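Local coordinates for protein NAD-dependent aldehyde dehydrogenase (PDB 5UJU) that probably oxidises aldehydes to carboxylic acids, using NAD+ as the electron acceptor, at residues L68-S73 / P93-D98. Sequence-based numbering, arbitrary orientation.
Sequences LDQPAS and PKSTPD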
loop_
_atom_site.group_PDB
_atom_site.type_symbol
_atom_site.label_atom_id
_atom_site.label_comp_id
_atom_site.label_asym_id
_atom_site.label_seq_id
_atom_site.Cartn_x
_atom_site.Cartn_y
_atom_site.Cartn_z
ATOM N N LEU A 68 28.513 5.566 -19.295
ATOM C CA LEU A 68 27.086 5.395 -19.548
ATOM C C LEU A 68 26.673 6.328 -20.677
ATOM O O LEU A 68 27.221 7.426 -20.802
ATOM C CB LEU A 68 26.211 5.687 -18.327
ATOM C CG LEU A 68 26.367 4.859 -17.062
ATOM C CD1 LEU A 68 25.695 5.600 -15.922
ATOM C CD2 LEU A 68 25.717 3.508 -17.277
ATOM N N ASP A 69 25.723 5.894 -21.507
ATOM C CA ASP A 69 25.211 6.740 -22.580
ATOM C C ASP A 69 23.887 7.421 -22.218
ATOM O O ASP A 69 23.021 7.609 -23.078
ATOM C CB ASP A 69 25.071 5.953 -23.882
ATOM C CG ASP A 69 24.092 4.801 -23.776
ATOM O OD1 ASP A 69 23.606 4.506 -22.661
ATOM O OD2 ASP A 69 23.773 4.216 -24.834
ATOM N N GLN A 70 23.710 7.794 -20.956
ATOM C CA GLN A 70 22.570 8.568 -20.484
ATOM C C GLN A 70 22.878 10.057 -20.619
ATOM O O GLN A 70 24.038 10.441 -20.792
ATOM C CB GLN A 70 22.258 8.218 -19.015
ATOM C CG GLN A 70 23.324 8.651 -18.046
ATOM C CD GLN A 70 23.034 8.251 -16.592
ATOM O OE1 GLN A 70 22.482 7.183 -16.323
ATOM N NE2 GLN A 70 23.449 9.101 -15.655
ATOM N N PRO A 71 21.866 10.927 -20.558
ATOM C CA PRO A 71 22.127 12.370 -20.694
ATOM C C PRO A 71 23.087 12.856 -19.621
ATOM O O PRO A 71 23.023 12.422 -18.470
ATOM C CB PRO A 71 20.740 13.005 -20.537
ATOM C CG PRO A 71 19.778 11.923 -20.838
ATOM C CD PRO A 71 20.430 10.646 -20.383
ATOM N N ALA A 72 24.054 13.674 -20.025
ATOM C CA ALA A 72 25.090 14.082 -19.091
ATOM C C ALA A 72 25.573 15.484 -19.419
ATOM O O ALA A 72 25.436 15.964 -20.548
ATOM C CB ALA A 72 26.264 13.104 -19.107
ATOM N N SER A 73 26.156 16.134 -18.417
ATOM C CA SER A 73 26.601 17.515 -18.551
ATOM C C SER A 73 28.020 17.636 -19.090
ATOM O O SER A 73 28.456 18.751 -19.393
ATOM C CB SER A 73 26.518 18.224 -17.203
ATOM O OG SER A 73 27.416 17.615 -16.286
ATOM N N PRO A 93 29.732 10.014 -14.949
ATOM C CA PRO A 93 29.208 11.191 -15.659
ATOM C C PRO A 93 28.166 11.896 -14.809
ATOM O O PRO A 93 27.234 11.272 -14.300
ATOM C CB PRO A 93 28.604 10.599 -16.941
ATOM C CG PRO A 93 28.295 9.172 -16.608
ATOM C CD PRO A 93 29.351 8.748 -15.599
ATOM N N LYS A 94 28.332 13.206 -14.648
ATOM C CA LYS A 94 27.417 13.985 -13.817
ATOM C C LYS A 94 26.185 14.405 -14.626
ATOM O O LYS A 94 26.311 15.046 -15.679
ATOM C CB LYS A 94 28.139 15.204 -13.259
ATOM C CG LYS A 94 27.312 16.038 -12.289
ATOM C CD LYS A 94 28.115 17.236 -11.809
ATOM C CE LYS A 94 27.231 18.288 -11.144
ATOM N NZ LYS A 94 27.100 18.100 -9.684
ATOM N N SER A 95 24.999 14.024 -14.155
ATOM C CA SER A 95 23.735 14.410 -14.770
ATOM C C SER A 95 22.896 15.187 -13.768
ATOM O O SER A 95 23.072 15.064 -12.556
ATOM C CB SER A 95 22.933 13.199 -15.257
ATOM O OG SER A 95 23.720 12.366 -16.078
ATOM N N THR A 96 22.014 15.996 -14.267
ATOM C CA THR A 96 21.137 16.659 -13.322
ATOM C C THR A 96 19.875 15.845 -13.098
ATOM O O THR A 96 19.474 15.045 -13.949
ATOM C CB THR A 96 20.766 18.049 -13.823
ATOM O OG1 THR A 96 19.972 17.932 -15.010
ATOM C CG2 THR A 96 22.013 18.872 -14.096
ATOM N N PRO A 97 19.230 16.022 -11.943
ATOM C CA PRO A 97 17.894 15.430 -11.763
ATOM C C PRO A 97 16.941 15.797 -12.885
ATOM O O PRO A 97 16.206 14.938 -13.384
ATOM C CB PRO A 97 17.439 16.010 -10.415
ATOM C CG PRO A 97 18.711 16.246 -9.665
ATOM C CD PRO A 97 19.759 16.609 -10.692
ATOM N N ASP A 98 16.948 17.070 -13.290
ATOM C CA ASP A 98 16.124 17.538 -14.398
ATOM C C ASP A 98 16.314 16.693 -15.653
ATOM O O ASP A 98 15.343 16.196 -16.237
ATOM C CB ASP A 98 16.484 18.989 -14.686
ATOM C CG ASP A 98 15.284 19.865 -14.761
ATOM O OD1 ASP A 98 14.630 19.860 -15.821
ATOM O OD2 ASP A 98 14.986 20.535 -13.749
#
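The carbonyl oxygen of Lys94 takes two bonds from Ser73. The backbone N of Ser73 reaches Lys94 O at 3.0 Å, almost in line with the C=O bond (C=O...N angle 167°). Ser73 OG lies 2.9 Å from the same Lys94 O but approaches from above the carbonyl plane, about 40° out of it. That second grip is possible because OG sits between its own backbone N and carbonyl carbon (chi1 64°), on the side where the N-H also finds Lys94 O. One residue further along, the direction of donation reverses, now running from segment 93-98 to segment 68-73: Ser95 OG donates to Pro71 O, though the modelled 2.5 Å is very short and the exact distance doubtful. Gln70 NE2 lies 3.3 Å from Ser95 OG, a weak bond, while the stronger partner of this NE2 is the carbonyl of Leu270. Apolar contacts flank the polar ones: the Pro93 ring meets Ala72 through CB to CB at 4.1 Å, and its CG lies 4.4 Å from Leu68 CB. The contact joins the loop between helix 50-60 and strand 76-77 to the lead-in of helix 97-132, where Thr96 is the N-cap and its OG1 caps Ala99 N. Gln70 and Ser95 both touch Leu100 of that helix, and Leu68 and Gln70 rest on strand 268-270.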